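Local coordinates for protein glycosyl transferase (Staphylococcus aureus, PDB 5U02) that belongs to the TarS family of glycosyl transferases, represented here by a helical linker domain followed by two beta-rich C-terminal domains, at residues G106-F111 against I120-G125; L171-R176 against W213-E218; A306-K311 against K341-L346. All coordinates share one frame; numbering follows the deposited sequence.

Interaction 1: residues G106-F111 against I120-G125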
loop_
_atom_site.group_PDB
_atom_site.type_symbol
_atom_site.label_atom_id
_atom_site.label_comp_id
_atom_site.label_asym_id
_atom_site.label_seq_id
_atom_site.Cartn_x
_atom_site.Cartn_y
_atom_site.Cartn_z
ATOM N N GLY A 106 -12.508 18.340 7.842
ATOM C CA GLY A 106 -13.176 17.072 8.011
ATOM C C GLY A 106 -13.067 16.560 9.431
ATOM O O GLY A 106 -12.817 15.373 9.663
ATOM N N GLN A 107 -13.260 17.462 10.389
ATOM C CA GLN A 107 -13.196 17.183 11.823
ATOM C C GLN A 107 -14.569 17.527 12.382
ATOM O O GLN A 107 -14.899 18.701 12.584
ATOM C CB GLN A 107 -12.081 17.984 12.494
ATOM C CG GLN A 107 -12.250 18.301 13.963
ATOM C CD GLN A 107 -11.663 17.242 14.853
ATOM O OE1 GLN A 107 -10.441 17.104 14.942
ATOM N NE2 GLN A 107 -12.520 16.504 15.538
ATOM N N TYR A 108 -15.376 16.497 12.594
ATOM C CA TYR A 108 -16.709 16.637 13.144
ATOM C C TYR A 108 -16.733 16.057 14.551
ATOM O O TYR A 108 -15.976 15.137 14.871
ATOM C CB TYR A 108 -17.732 15.938 12.245
ATOM C CG TYR A 108 -17.558 16.289 10.782
ATOM C CD1 TYR A 108 -17.974 17.518 10.293
ATOM C CD2 TYR A 108 -16.958 15.406 9.895
ATOM C CE1 TYR A 108 -17.805 17.860 8.965
ATOM C CE2 TYR A 108 -16.786 15.740 8.558
ATOM C CZ TYR A 108 -17.215 16.971 8.100
ATOM O OH TYR A 108 -17.053 17.322 6.777
ATOM N N TYR A 109 -17.591 16.624 15.399
ATOM C CA TYR A 109 -17.779 16.064 16.732
ATOM C C TYR A 109 -18.174 14.595 16.645
ATOM O O TYR A 109 -17.562 13.733 17.287
ATOM C CB TYR A 109 -18.827 16.875 17.495
ATOM C CG TYR A 109 -19.229 16.282 18.825
ATOM C CD1 TYR A 109 -18.443 16.465 19.957
ATOM C CD2 TYR A 109 -20.400 15.547 18.952
ATOM C CE1 TYR A 109 -18.808 15.924 21.171
ATOM C CE2 TYR A 109 -20.772 15.005 20.161
ATOM C CZ TYR A 109 -19.974 15.198 21.267
ATOM O OH TYR A 109 -20.340 14.659 22.474
ATOM N N ARG A 110 -19.177 14.292 15.824
ATOM C CA ARG A 110 -19.601 12.930 15.541
ATOM C C ARG A 110 -19.951 12.834 14.064
ATOM O O ARG A 110 -20.484 13.789 13.488
ATOM C CB ARG A 110 -20.810 12.529 16.396
ATOM C CG ARG A 110 -20.547 11.393 17.370
ATOM C CD ARG A 110 -19.736 11.860 18.569
ATOM N NE ARG A 110 -19.144 10.742 19.299
ATOM C CZ ARG A 110 -18.264 10.875 20.286
ATOM N NH1 ARG A 110 -17.868 12.083 20.667
ATOM N NH2 ARG A 110 -17.775 9.799 20.888
ATOM N N PHE A 111 -19.654 11.689 13.455
ATOM C CA PHE A 111 -19.967 11.481 12.046
ATOM C C PHE A 111 -19.785 10.007 11.703
ATOM O O PHE A 111 -19.205 9.233 12.471
ATOM C CB PHE A 111 -19.092 12.350 11.132
ATOM C CG PHE A 111 -17.760 11.732 10.799
ATOM C CD1 PHE A 111 -16.699 11.816 11.686
ATOM C CD2 PHE A 111 -17.567 11.068 9.596
ATOM C CE1 PHE A 111 -15.472 11.247 11.384
ATOM C CE2 PHE A 111 -16.343 10.494 9.289
ATOM C CZ PHE A 111 -15.295 10.587 10.185
ATOM N N ILE A 120 -23.609 13.955 9.922
ATOM C CA ILE A 120 -22.762 14.747 10.808
ATOM C C ILE A 120 -23.589 15.329 11.947
ATOM O O ILE A 120 -24.652 15.914 11.712
ATOM C CB ILE A 120 -22.058 15.884 10.042
ATOM C CG1 ILE A 120 -21.192 15.325 8.915
ATOM C CG2 ILE A 120 -21.222 16.721 10.995
ATOM C CD1 ILE A 120 -20.707 16.382 7.945
ATOM N N GLN A 121 -23.089 15.182 13.176
ATOM C CA GLN A 121 -23.529 15.980 14.314
ATOM C C GLN A 121 -22.367 16.885 14.702
ATOM O O GLN A 121 -21.290 16.394 15.058
ATOM C CB GLN A 121 -23.965 15.104 15.492
ATOM C CG GLN A 121 -24.134 15.899 16.792
ATOM C CD GLN A 121 -24.216 15.030 18.053
ATOM O OE1 GLN A 121 -23.396 14.141 18.261
ATOM N NE2 GLN A 121 -25.196 15.307 18.907
ATOM N N PHE A 122 -22.578 18.201 14.616
ATOM C CA PHE A 122 -21.452 19.126 14.702
ATOM C C PHE A 122 -21.052 19.439 16.139
ATOM O O PHE A 122 -19.886 19.765 16.393
ATOM C CB PHE A 122 -21.778 20.414 13.950
ATOM C CG PHE A 122 -21.801 20.249 12.454
ATOM C CD1 PHE A 122 -20.633 20.327 11.707
ATOM C CD2 PHE A 122 -22.991 20.000 11.797
ATOM C CE1 PHE A 122 -20.662 20.170 10.328
ATOM C CE2 PHE A 122 -23.027 19.844 10.427
ATOM C CZ PHE A 122 -21.862 19.928 9.689
ATOM N N ASN A 123 -21.981 19.349 17.086
ATOM C CA ASN A 123 -21.677 19.585 18.491
ATOM C C ASN A 123 -22.538 18.672 19.348
ATOM O O ASN A 123 -23.531 18.106 18.884
ATOM C CB ASN A 123 -21.885 21.057 18.882
ATOM C CG ASN A 123 -20.624 21.894 18.710
ATOM O OD1 ASN A 123 -19.718 21.851 19.546
ATOM N ND2 ASN A 123 -20.554 22.644 17.618
ATOM N N GLU A 124 -22.144 18.536 20.611
ATOM C CA GLU A 124 -22.846 17.639 21.520
ATOM C C GLU A 124 -24.274 18.117 21.749
ATOM O O GLU A 124 -24.509 19.288 22.057
ATOM C CB GLU A 124 -22.094 17.547 22.847
ATOM C CG GLU A 124 -22.614 16.474 23.792
ATOM C CD GLU A 124 -21.704 16.264 24.988
ATOM O OE1 GLU A 124 -21.315 17.267 25.626
ATOM O OE2 GLU A 124 -21.371 15.097 25.285
ATOM N N GLY A 125 -25.231 17.202 21.587
ATOM C CA GLY A 125 -26.633 17.504 21.786
ATOM C C GLY A 125 -27.366 18.017 20.563
ATOM O O GLY A 125 -28.603 18.060 20.576
#
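Ile120 covers one face of the Tyr108 ring. Its CD1 makes a CH-pi contact 3.6 Å from the ring centroid and 22° off the normal, while its CG2 sits 3.4 Å from Tyr108 CD1. The same CG2 lies over the centre of the Phe122 ring, so CG2 is wedged between the two aromatic rings while CD1 stays on Tyr108. Phe122 in turn brings CE1 to the edge of Tyr108, 3.8 Å from Tyr108 CD1; the two side chains run alongside each other with their ring planes 76° apart. The Tyr109 ring is sandwiched differently, between polar groups: NH1 of Arg110 lies over one face, near the rim, and the backbone N of Glu124 lies over the centre of the opposite face. In its plane, Gln121 OE1 meets the edge, 3.4 Å from Tyr109 CE2. The tyrosine swings into this place with CG anti to its backbone N (chi1 173°), and its hydroxyl OH gives a weak hydrogen bond, 3.0 Å, to OE2 of Glu124.

All of this surrounds the open end of a beta hairpin formed by strands 110-114 and 117-121. Arg110 and Gln121 form an antiparallel hydrogen-bonded pair, Arg110 N to Gln121 O at 3.1 Å and Gln121 N to Arg110 O at 3.0 Å. Next to them, Phe111 and Ile120 are a non-hydrogen-bonded pair, and their side chains leave from the other face of the sheet. Gln121 NE2 is held by the carbonyl of Glu126, which helps fix the amide that offers OE1 to the tyrosine edge. Helix 93-105 covers this end of the hairpin: Phe122 packs against its Val99 and Ser102, and Tyr108 touches Ser102 and Tyr103, while the Tyr108 hydroxyl is hydrogen-bonded to the carbonyl of Met161.

Interaction 2: residues L171-R176 against W213-E218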
loop_
_atom_site.group_PDB
_atom_site.type_symbol
_atom_site.label_atom_id
_atom_site.label_comp_id
_atom_site.label_asym_id
_atom_site.label_seq_id
_atom_site.Cartn_x
_atom_site.Cartn_y
_atom_site.Cartn_z
ATOM N N LEU A 171 -1.117 8.175 -6.641
ATOM C CA LEU A 171 -0.680 9.100 -7.676
ATOM C C LEU A 171 -0.934 8.467 -9.037
ATOM O O LEU A 171 -0.542 7.322 -9.278
ATOM C CB LEU A 171 0.798 9.448 -7.512
ATOM C CG LEU A 171 1.260 10.634 -8.355
ATOM C CD1 LEU A 171 0.397 11.835 -8.046
ATOM C CD2 LEU A 171 2.711 10.955 -8.074
ATOM N N LYS A 172 -1.591 9.206 -9.922
ATOM C CA LYS A 172 -1.999 8.683 -11.216
ATOM C C LYS A 172 -1.277 9.422 -12.331
ATOM O O LYS A 172 -1.321 10.654 -12.397
ATOM C CB LYS A 172 -3.511 8.805 -11.400
ATOM C CG LYS A 172 -4.025 8.261 -12.715
ATOM C CD LYS A 172 -5.533 8.421 -12.788
ATOM C CE LYS A 172 -6.096 7.885 -14.079
ATOM N NZ LYS A 172 -7.553 8.130 -14.123
ATOM N N LEU A 173 -0.614 8.663 -13.197
ATOM C CA LEU A 173 -0.106 9.170 -14.464
ATOM C C LEU A 173 -1.072 8.721 -15.552
ATOM O O LEU A 173 -1.346 7.526 -15.685
ATOM C CB LEU A 173 1.309 8.657 -14.744
ATOM C CG LEU A 173 2.381 8.945 -13.687
ATOM C CD1 LEU A 173 3.757 8.463 -14.141
ATOM C CD2 LEU A 173 2.417 10.428 -13.333
ATOM N N HIS A 174 -1.608 9.674 -16.304
ATOM C CA HIS A 174 -2.604 9.397 -17.332
ATOM C C HIS A 174 -2.079 9.957 -18.643
ATOM O O HIS A 174 -1.778 11.152 -18.727
ATOM C CB HIS A 174 -3.954 10.021 -16.962
ATOM C CG HIS A 174 -5.147 9.260 -17.467
ATOM N ND1 HIS A 174 -6.443 9.693 -17.260
ATOM C CD2 HIS A 174 -5.243 8.103 -18.168
ATOM C CE1 HIS A 174 -7.281 8.832 -17.809
ATOM N NE2 HIS A 174 -6.580 7.859 -18.368
ATOM N N SER A 175 -1.938 9.101 -19.652
ATOM C CA SER A 175 -1.486 9.586 -20.949
ATOM C C SER A 175 -2.510 10.562 -21.506
ATOM O O SER A 175 -3.701 10.488 -21.190
ATOM C CB SER A 175 -1.254 8.425 -21.925
ATOM O OG SER A 175 -2.451 7.726 -22.229
ATOM N N ARG A 176 -2.033 11.506 -22.324
ATOM C CA ARG A 176 -2.918 12.557 -22.823
ATOM C C ARG A 176 -4.095 11.972 -23.594
ATOM O O ARG A 176 -5.216 12.490 -23.516
ATOM C CB ARG A 176 -2.135 13.545 -23.693
ATOM C CG ARG A 176 -2.999 14.570 -24.445
ATOM C CD ARG A 176 -3.700 15.515 -23.481
ATOM N NE ARG A 176 -2.806 15.998 -22.438
ATOM C CZ ARG A 176 -2.096 17.121 -22.528
ATOM N NH1 ARG A 176 -2.157 17.869 -23.624
ATOM N NH2 ARG A 176 -1.302 17.497 -21.529
ATOM N N TRP A 213 2.380 12.461 -20.236
ATOM C CA TRP A 213 1.796 11.834 -19.056
ATOM C C TRP A 213 1.337 12.943 -18.118
ATOM O O TRP A 213 2.162 13.700 -17.596
ATOM C CB TRP A 213 2.801 10.909 -18.366
ATOM C CG TRP A 213 3.259 9.759 -19.222
ATOM C CD1 TRP A 213 4.322 9.750 -20.080
ATOM C CD2 TRP A 213 2.666 8.453 -19.302
ATOM N NE1 TRP A 213 4.427 8.521 -20.688
ATOM C CE2 TRP A 213 3.424 7.708 -20.227
ATOM C CE3 TRP A 213 1.572 7.844 -18.681
ATOM C CZ2 TRP A 213 3.123 6.386 -20.544
ATOM C CZ3 TRP A 213 1.272 6.528 -19.003
ATOM C CH2 TRP A 213 2.046 5.815 -19.924
ATOM N N ASP A 214 0.027 13.047 -17.916
ATOM C CA ASP A 214 -0.524 14.063 -17.037
ATOM C C ASP A 214 -0.661 13.501 -15.627
ATOM O O ASP A 214 -0.941 12.313 -15.444
ATOM C CB ASP A 214 -1.873 14.566 -17.561
ATOM C CG ASP A 214 -1.796 15.063 -19.010
ATOM O OD1 ASP A 214 -1.065 16.043 -19.245
ATOM O OD2 ASP A 214 -2.525 14.537 -19.879
ATOM N N VAL A 215 -0.434 14.353 -14.630
ATOM C CA VAL A 215 -0.393 13.929 -13.230
ATOM C C VAL A 215 -1.748 14.195 -12.587
ATOM O O VAL A 215 -2.248 15.326 -12.619
ATOM C CB VAL A 215 0.732 14.641 -12.462
ATOM C CG1 VAL A 215 0.860 14.081 -11.052
ATOM C CG2 VAL A 215 2.059 14.505 -13.210
ATOM N N PHE A 216 -2.342 13.151 -12.011
ATOM C CA PHE A 216 -3.561 13.245 -11.223
ATOM C C PHE A 216 -3.314 12.674 -9.830
ATOM O O PHE A 216 -2.417 11.853 -9.620
ATOM C CB PHE A 216 -4.725 12.471 -11.865
ATOM C CG PHE A 216 -5.205 13.032 -13.177
ATOM C CD1 PHE A 216 -4.469 12.852 -14.332
ATOM C CD2 PHE A 216 -6.419 13.700 -13.258
ATOM C CE1 PHE A 216 -4.921 13.352 -15.542
ATOM C CE2 PHE A 216 -6.875 14.199 -14.469
ATOM C CZ PHE A 216 -6.127 14.025 -15.609
ATOM N N LEU A 217 -4.131 13.111 -8.878
ATOM C CA LEU A 217 -4.246 12.455 -7.582
ATOM C C LEU A 217 -5.603 11.771 -7.514
ATOM O O LEU A 217 -6.640 12.433 -7.634
ATOM C CB LEU A 217 -4.098 13.443 -6.427
ATOM C CG LEU A 217 -4.217 12.771 -5.054
ATOM C CD1 LEU A 217 -2.956 11.977 -4.741
ATOM C CD2 LEU A 217 -4.503 13.775 -3.947
ATOM N N GLU A 218 -5.594 10.455 -7.335
ATOM C CA GLU A 218 -6.822 9.692 -7.165
ATOM C C GLU A 218 -7.126 9.567 -5.679
ATOM O O GLU A 218 -6.241 9.224 -4.890
ATOM C CB GLU A 218 -6.699 8.306 -7.799
ATOM C CG GLU A 218 -7.934 7.441 -7.633
ATOM C CD GLU A 218 -7.632 5.959 -7.764
ATOM O OE1 GLU A 218 -7.678 5.436 -8.897
ATOM O OE2 GLU A 218 -7.343 5.318 -6.732
HETATM O O HOH W 1 -8.493 7.460 -10.984
HETATM O O HOH W 2 -4.703 12.556 -19.338
#
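Arg176 grips Asp214 side-on with two nitrogens, each nearly straight onto its own carboxylate oxygen: NE to OD2 at 3.0 Å and NH2 to OD1 at 2.7 Å. Both oxygens use their syn lone pairs, and the guanidinium and carboxylate planes are only 13° apart. The arginine chain bends at chi2 and chi3 to curl back onto the aspartate. Further along the same face, Phe216 CE1 lies 3.7 Å from His174 CB, and the imidazole turns its edge toward the phenyl face in an offset edge-to-face pair. Lys172 runs fully extended beside them, its CE over a face of the imidazole.

Pairing of the antiparallel strands 168-175 and 212-221 sets out Asp214, His174, Phe216 and Lys172, with Arg176 just past the strand end. Lys172 with Phe216 and His174 with Asp214 are hydrogen-bonded pairs, the straightest of the backbone bonds running from Phe216 N to Lys172 O at 2.7 Å. Leu171, Leu173, Val215 and Trp213 occupy the reverse face, where Leu171 CD1 meets Val215 CG1 at 3.8 Å and Leu173 CB meets Trp213 CE3 at 4.0 Å. The sheet is consistent with an immunoglobulin-like fold of the E-set clan, with strand 150-159 packing on Leu171.

Asp214 OD1 also takes a salt bridge from Arg229 and a hydrogen bond from Ser268, and a water reaches OD2. With two arginines around it, this buried carboxylate is probably held ionised.

Interaction 3: residues A306-K311 against K341-L346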
loop_
_atom_site.group_PDB
_atom_site.type_symbol
_atom_site.label_atom_id
_atom_site.label_comp_id
_atom_site.label_asym_id
_atom_site.label_seq_id
_atom_site.Cartn_x
_atom_site.Cartn_y
_atom_site.Cartn_z
ATOM N N ALA A 306 29.574 7.302 -7.558
ATOM C CA ALA A 306 29.483 7.103 -8.992
ATOM C C ALA A 306 30.759 6.415 -9.442
ATOM O O ALA A 306 31.729 6.314 -8.690
ATOM C CB ALA A 306 29.266 8.429 -9.729
ATOM N N SER A 307 30.750 5.927 -10.678
ATOM C CA SER A 307 31.928 5.270 -11.223
ATOM C C SER A 307 31.915 5.398 -12.738
ATOM O O SER A 307 30.856 5.548 -13.357
ATOM C CB SER A 307 31.992 3.793 -10.811
ATOM O OG SER A 307 30.906 3.059 -11.351
ATOM N N VAL A 308 33.111 5.354 -13.322
ATOM C CA VAL A 308 33.294 5.267 -14.764
ATOM C C VAL A 308 34.029 3.970 -15.064
ATOM O O VAL A 308 34.985 3.610 -14.370
ATOM C CB VAL A 308 34.061 6.481 -15.331
ATOM C CG1 VAL A 308 33.173 7.717 -15.315
ATOM C CG2 VAL A 308 35.342 6.731 -14.546
ATOM N N VAL A 309 33.568 3.266 -16.091
ATOM C CA VAL A 309 34.071 1.943 -16.432
ATOM C C VAL A 309 34.763 2.036 -17.781
ATOM O O VAL A 309 34.186 2.543 -18.752
ATOM C CB VAL A 309 32.943 0.898 -16.466
ATOM C CG1 VAL A 309 33.486 -0.447 -16.926
ATOM C CG2 VAL A 309 32.289 0.775 -15.107
ATOM N N LEU A 310 36.007 1.572 -17.832
ATOM C CA LEU A 310 36.713 1.357 -19.082
ATOM C C LEU A 310 36.724 -0.134 -19.392
ATOM O O LEU A 310 36.271 -0.962 -18.600
ATOM C CB LEU A 310 38.137 1.920 -19.009
ATOM C CG LEU A 310 38.236 3.432 -18.767
ATOM C CD1 LEU A 310 38.439 3.741 -17.294
ATOM C CD2 LEU A 310 39.337 4.059 -19.610
ATOM N N LYS A 311 37.249 -0.476 -20.569
ATOM C CA LYS A 311 37.171 -1.857 -21.029
ATOM C C LYS A 311 38.026 -2.799 -20.188
ATOM O O LYS A 311 37.750 -4.004 -20.150
ATOM C CB LYS A 311 37.564 -1.934 -22.505
ATOM C CG LYS A 311 37.387 -3.299 -23.143
ATOM C CD LYS A 311 38.722 -3.886 -23.553
ATOM C CE LYS A 311 38.538 -5.187 -24.310
ATOM N NZ LYS A 311 38.455 -6.349 -23.384
ATOM N N LYS A 341 38.830 9.194 -23.252
ATOM C CA LYS A 341 38.124 8.981 -24.510
ATOM C C LYS A 341 37.587 7.563 -24.653
ATOM O O LYS A 341 36.775 7.317 -25.548
ATOM C CB LYS A 341 39.050 9.300 -25.686
ATOM C CG LYS A 341 39.863 10.575 -25.513
ATOM C CD LYS A 341 41.007 10.629 -26.517
ATOM C CE LYS A 341 42.058 11.666 -26.128
ATOM N NZ LYS A 341 43.333 11.484 -26.889
ATOM N N ASN A 342 38.013 6.632 -23.799
ATOM C CA ASN A 342 37.616 5.232 -23.890
ATOM C C ASN A 342 36.676 4.816 -22.763
ATOM O O ASN A 342 36.610 3.630 -22.424
ATOM C CB ASN A 342 38.851 4.333 -23.899
ATOM C CG ASN A 342 39.370 4.066 -25.298
ATOM O OD1 ASN A 342 39.127 3.002 -25.871
ATOM N ND2 ASN A 342 40.092 5.030 -25.855
ATOM N N ILE A 343 35.962 5.763 -22.158
ATOM C CA ILE A 343 34.950 5.404 -21.173
ATOM C C ILE A 343 33.831 4.655 -21.887
ATOM O O ILE A 343 33.240 5.162 -22.846
ATOM C CB ILE A 343 34.414 6.641 -20.442
ATOM C CG1 ILE A 343 35.554 7.408 -19.772
ATOM C CG2 ILE A 343 33.363 6.234 -19.404
ATOM C CD1 ILE A 343 36.322 6.591 -18.788
ATOM N N VAL A 344 33.554 3.439 -21.432
ATOM C CA VAL A 344 32.494 2.635 -22.021
ATOM C C VAL A 344 31.181 2.802 -21.261
ATOM O O VAL A 344 30.104 2.716 -21.859
ATOM C CB VAL A 344 32.941 1.160 -22.068
ATOM C CG1 VAL A 344 31.755 0.216 -22.174
ATOM C CG2 VAL A 344 33.901 0.937 -23.229
ATOM N N LYS A 345 31.248 3.095 -19.963
ATOM C CA LYS A 345 30.081 3.029 -19.100
ATOM C C LYS A 345 30.190 4.086 -18.010
ATOM O O LYS A 345 31.272 4.317 -17.464
ATOM C CB LYS A 345 29.956 1.635 -18.477
ATOM C CG LYS A 345 28.571 1.279 -17.981
ATOM C CD LYS A 345 28.499 -0.206 -17.634
ATOM C CE LYS A 345 28.904 -1.068 -18.824
ATOM N NZ LYS A 345 28.878 -2.526 -18.505
ATOM N N LEU A 346 29.059 4.716 -17.695
ATOM C CA LEU A 346 28.977 5.704 -16.627
ATOM C C LEU A 346 27.867 5.294 -15.676
ATOM O O LEU A 346 26.746 5.018 -16.112
ATOM C CB LEU A 346 28.713 7.109 -17.181
ATOM C CG LEU A 346 28.805 8.253 -16.169
ATOM C CD1 LEU A 346 29.541 9.445 -16.770
ATOM C CD2 LEU A 346 27.422 8.670 -15.684
#
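Ile343 fills the apolar centre with its CD1, which comes 3.7 Å from Leu310 CG and 4.1 Å from Val308 CB. It touches the leucine at its branch point, and the two side chains cross obliquely, while the isoleucine's CG2 also approaches Val308 CB. Across from Val308, Leu346 shares the same face, its CD1 4.3 Å from Val308 CG1. On the reverse face Val309 and Lys345 lie side by side, CB to CB at 3.7 Å; the lysine sends CG anti to its backbone N (chi1 -159°), bends at chi3, and carries its amine away from the valine.

The backbone between these faces is a classic beta bulge: Val344 and Lys345 both face Val309. Val309 O therefore accepts twice, from Val344 N at 2.9 Å, nearly along the C=O axis, and from Lys345 N at 3.2 Å, in the carbonyl plane on a lone pair. Val309 N returns a straighter bond, 2.9 Å, to Lys345 O. Ile343, the residue before the bulge, brings the end of its side chain to Leu310 and Val308. At the outer margin, Leu310 CD2 rests against the carbonyl of Asn342.

Strand 304-310 is flanked by 313-323 on one side and 345-347 on the other, with 352-354 beyond. Leu331 and Ile329 of strand 326-331 pack on Val308 and Leu346 respectively, and Met318 of the second subunit packs on Ser307 and Val309.

How the interactions relate
The three contacts follow one another along the chain and none touches another, as befits an elongated molecule of successive domains. Interaction 1 belongs to the small three-stranded sheet that follows helix 93-105, interaction 2 to the first C-terminal domain and interaction 3 to the second. Centres of interactions 1 and 2 are 35 Å apart, with nearest atoms about 15 Å apart; interactions 2 and 3 are 37 Å apart between centres. Interactions 1 and 3 lie on opposite sides of the chain's centre, 64 Å between centres. All three join antiparallel strands, but only interaction 3 is approached by another subunit of the three-chain assembly.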